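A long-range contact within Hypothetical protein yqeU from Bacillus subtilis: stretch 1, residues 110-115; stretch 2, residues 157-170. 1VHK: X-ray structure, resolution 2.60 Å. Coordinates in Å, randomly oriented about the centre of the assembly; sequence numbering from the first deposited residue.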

# COMPACT_ATOMS: atom_id res chain seq x y z
N PHE A 110 13.99 0.33 -5.81
CA PHE A 110 13.60 -1.06 -6.03
C PHE A 110 14.75 -1.84 -6.65
O PHE A 110 15.57 -1.30 -7.38
CB PHE A 110 12.36 -1.17 -6.90
CG PHE A 110 11.14 -0.50 -6.39
CD1 PHE A 110 10.22 -1.17 -5.62
CD2 PHE A 110 10.94 0.86 -6.65
CE1 PHE A 110 9.07 -0.52 -5.18
CE2 PHE A 110 9.82 1.52 -6.19
CZ PHE A 110 8.88 0.82 -5.46
N ILE A 111 14.91 -3.09 -6.25
CA ILE A 111 16.02 -3.91 -6.78
C ILE A 111 15.47 -5.29 -7.16
O ILE A 111 15.30 -6.11 -6.26
CB ILE A 111 17.08 -4.16 -5.70
CG1 ILE A 111 17.66 -2.85 -5.14
CG2 ILE A 111 18.18 -5.04 -6.28
CD1 ILE A 111 18.44 -3.12 -3.87
N PRO A 112 15.17 -5.50 -8.42
CA PRO A 112 14.66 -6.77 -8.91
C PRO A 112 15.82 -7.75 -9.04
O PRO A 112 16.93 -7.32 -9.37
CB PRO A 112 14.08 -6.44 -10.28
CG PRO A 112 14.12 -4.97 -10.39
CD PRO A 112 15.30 -4.53 -9.53
N PHE A 113 15.59 -9.04 -8.81
CA PHE A 113 16.74 -9.95 -8.91
C PHE A 113 16.30 -11.31 -9.36
O PHE A 113 15.15 -11.67 -9.09
CB PHE A 113 17.53 -9.99 -7.60
CG PHE A 113 16.78 -10.65 -6.48
CD1 PHE A 113 16.06 -9.91 -5.56
CD2 PHE A 113 16.78 -12.03 -6.36
CE1 PHE A 113 15.36 -10.53 -4.56
CE2 PHE A 113 16.04 -12.66 -5.39
CZ PHE A 113 15.31 -11.90 -4.48
N GLN A 114 17.17 -12.02 -10.10
CA GLN A 114 16.76 -13.36 -10.56
C GLN A 114 16.67 -14.27 -9.35
O GLN A 114 17.66 -14.30 -8.57
CB GLN A 114 17.80 -13.95 -11.52
CG GLN A 114 17.30 -15.12 -12.34
CD GLN A 114 16.11 -14.79 -13.21
OE1 GLN A 114 16.06 -13.70 -13.82
NE2 GLN A 114 15.11 -15.68 -13.29
N ALA A 115 15.59 -14.98 -9.14
CA ALA A 115 15.56 -15.89 -7.97
C ALA A 115 15.42 -17.34 -8.43
O ALA A 115 14.73 -17.63 -9.41
CB ALA A 115 14.45 -15.46 -7.04
N HIS A 157 19.16 -7.93 -10.83
CA HIS A 157 20.34 -8.44 -10.18
C HIS A 157 20.36 -9.96 -10.18
O HIS A 157 19.33 -10.61 -10.07
CB HIS A 157 20.35 -8.01 -8.69
CG HIS A 157 20.91 -6.65 -8.44
ND1 HIS A 157 20.49 -5.53 -9.09
CD2 HIS A 157 21.87 -6.23 -7.57
CE1 HIS A 157 21.19 -4.48 -8.68
NE2 HIS A 157 22.03 -4.88 -7.74
N SER A 158 21.57 -10.49 -10.36
CA SER A 158 21.67 -11.97 -10.21
C SER A 158 21.49 -12.18 -8.70
O SER A 158 21.71 -11.23 -7.95
CB SER A 158 23.04 -12.46 -10.63
OG SER A 158 24.04 -12.01 -9.70
N PHE A 159 21.20 -13.37 -8.25
CA PHE A 159 21.11 -13.65 -6.82
C PHE A 159 22.43 -13.30 -6.14
O PHE A 159 22.44 -12.75 -5.06
CB PHE A 159 20.76 -15.12 -6.58
CG PHE A 159 20.48 -15.37 -5.12
CD1 PHE A 159 21.49 -15.82 -4.29
CD2 PHE A 159 19.23 -15.13 -4.60
CE1 PHE A 159 21.24 -16.04 -2.95
CE2 PHE A 159 18.98 -15.34 -3.25
CZ PHE A 159 19.99 -15.80 -2.43
N GLN A 160 23.55 -13.63 -6.79
CA GLN A 160 24.88 -13.34 -6.28
C GLN A 160 25.07 -11.83 -6.10
O GLN A 160 25.53 -11.39 -5.05
CB GLN A 160 25.96 -13.86 -7.22
CG GLN A 160 27.32 -14.09 -6.65
CD GLN A 160 28.07 -12.96 -6.02
OE1 GLN A 160 28.51 -13.03 -4.85
NE2 GLN A 160 28.30 -11.87 -6.77
N GLN A 161 24.77 -11.08 -7.14
CA GLN A 161 24.99 -9.63 -7.10
C GLN A 161 24.27 -8.97 -5.93
O GLN A 161 24.80 -8.09 -5.25
CB GLN A 161 24.56 -8.99 -8.42
CG GLN A 161 25.55 -9.27 -9.55
CD GLN A 161 24.98 -8.83 -10.89
OE1 GLN A 161 23.85 -9.20 -11.22
NE2 GLN A 161 25.76 -8.03 -11.61
N LEU A 162 23.04 -9.43 -5.69
CA LEU A 162 22.25 -8.94 -4.58
C LEU A 162 23.02 -9.16 -3.28
O LEU A 162 23.32 -8.21 -2.54
CB LEU A 162 20.88 -9.58 -4.59
CG LEU A 162 20.03 -9.34 -3.32
CD1 LEU A 162 19.30 -8.02 -3.40
CD2 LEU A 162 19.10 -10.51 -3.07
N LEU A 163 23.52 -10.37 -3.08
CA LEU A 163 24.34 -10.70 -1.92
C LEU A 163 25.49 -9.73 -1.71
O LEU A 163 25.79 -9.40 -0.57
CB LEU A 163 24.86 -12.12 -2.02
CG LEU A 163 24.20 -13.24 -1.25
CD1 LEU A 163 22.74 -12.99 -0.94
CD2 LEU A 163 24.36 -14.55 -2.02
N GLN A 164 26.10 -9.21 -2.77
CA GLN A 164 27.19 -8.25 -2.62
C GLN A 164 26.68 -6.85 -2.31
O GLN A 164 27.48 -6.01 -1.90
CB GLN A 164 28.12 -8.21 -3.84
N ARG A 165 25.40 -6.58 -2.49
CA ARG A 165 24.88 -5.24 -2.23
C ARG A 165 24.60 -5.02 -0.76
O ARG A 165 24.76 -3.92 -0.23
CB ARG A 165 23.60 -5.02 -3.06
CG ARG A 165 23.36 -3.57 -3.46
CD ARG A 165 22.81 -3.47 -4.86
NE ARG A 165 23.47 -2.45 -5.68
CZ ARG A 165 23.40 -1.15 -5.46
NH1 ARG A 165 22.68 -0.70 -4.43
NH2 ARG A 165 24.04 -0.29 -6.25
N MSE A 166 24.28 -6.09 -0.05
CA MSE A 166 23.90 -6.11 1.34
C MSE A 166 24.73 -5.26 2.27
O MSE A 166 24.21 -4.58 3.17
CB MSE A 166 23.83 -7.57 1.86
CG MSE A 166 23.06 -8.45 0.88
SE MSE A 166 21.83 -9.64 1.68
CE MSE A 166 21.66 -8.92 3.43
N GLN A 167 26.03 -5.24 2.05
CA GLN A 167 26.97 -4.51 2.88
C GLN A 167 26.73 -3.02 2.96
O GLN A 167 27.17 -2.34 3.91
CB GLN A 167 28.38 -4.79 2.34
CG GLN A 167 29.40 -5.15 3.42
CD GLN A 167 30.71 -5.59 2.77
OE1 GLN A 167 31.22 -4.86 1.92
NE2 GLN A 167 31.19 -6.77 3.12
N ASP A 168 26.10 -2.43 1.96
CA ASP A 168 25.86 -1.01 1.89
C ASP A 168 24.77 -0.54 2.83
O ASP A 168 24.73 0.65 3.17
CB ASP A 168 25.51 -0.59 0.46
CG ASP A 168 26.42 -1.12 -0.62
OD1 ASP A 168 26.14 -0.82 -1.81
OD2 ASP A 168 27.42 -1.81 -0.32
N PHE A 169 23.88 -1.42 3.27
CA PHE A 169 22.79 -0.93 4.10
C PHE A 169 23.00 -1.12 5.59
O PHE A 169 23.48 -2.15 6.03
CB PHE A 169 21.47 -1.62 3.71
CG PHE A 169 21.23 -1.70 2.23
CD1 PHE A 169 21.63 -2.81 1.51
CD2 PHE A 169 20.59 -0.67 1.57
CE1 PHE A 169 21.39 -2.89 0.16
CE2 PHE A 169 20.36 -0.74 0.22
CZ PHE A 169 20.74 -1.86 -0.48
N ASP A 170 22.38 -0.23 6.36
CA ASP A 170 22.33 -0.39 7.81
C ASP A 170 21.72 -1.70 8.24
O ASP A 170 22.30 -2.35 9.14
CB ASP A 170 21.61 0.82 8.42
CG ASP A 170 22.38 2.09 8.06
OD1 ASP A 170 21.78 3.17 7.86
OD2 ASP A 170 23.62 1.97 7.98

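What pins the two backbones together? His157 lies beside Phe113, their CA atoms 4.1 Å apart, in a single beta bridge. The His157 backbone bonds through both its N and its O: His157 N donates to Pro112 O at 2.7 Å, and Gln114 N donates to His157 O at 2.6 Å. Both bonds are short and fairly straight, so this one residue ties the strand to the second stretch just ahead of the helix. Pro112, which has no amide hydrogen to give, can still take part through its carbonyl.

How does Ile111 come to bury more surface than any other residue here, in a contact of 430 Å² summed over both sides? Its CA-to-CB bond points toward the second stretch. Ile111 CG2 sits over one face of the His157 ring, 3.8 Å from the ring centroid in a CH-pi contact, and lies 4.3 Å from Leu162 CD1. Ile111 CD1 extends to within 4.3 Å of Phe169 CZ. A branched aliphatic side chain suits this place, since it can touch several surfaces at once without leaving a polar group unpaired.

What does Phe113 add next to Ile111's contact with Leu162? Its chi1 is 69° (p), and Leu162 CD2 lies over one face of its ring, 4.0 Å from the Phe113 ring centroid. Phe113 CE2 also meets Phe159 CD2 at 4.1 Å, at the edge of the Phe159 ring. Leu162 CD1 lies near both Ile111 and Phe113. Phe113 and His157 suit their places by offering flat faces to methyls.

How is the start of the helix arranged so close to the bridge? Ser158 is its N-cap: Gln161 N donates to Ser158 OG at 2.8 Å. In return, Ser158 N donates to Gln161 OE1 at 2.8 Å. The helix begins at Phe159, with Phe159 and Leu162 within reach of Phe113.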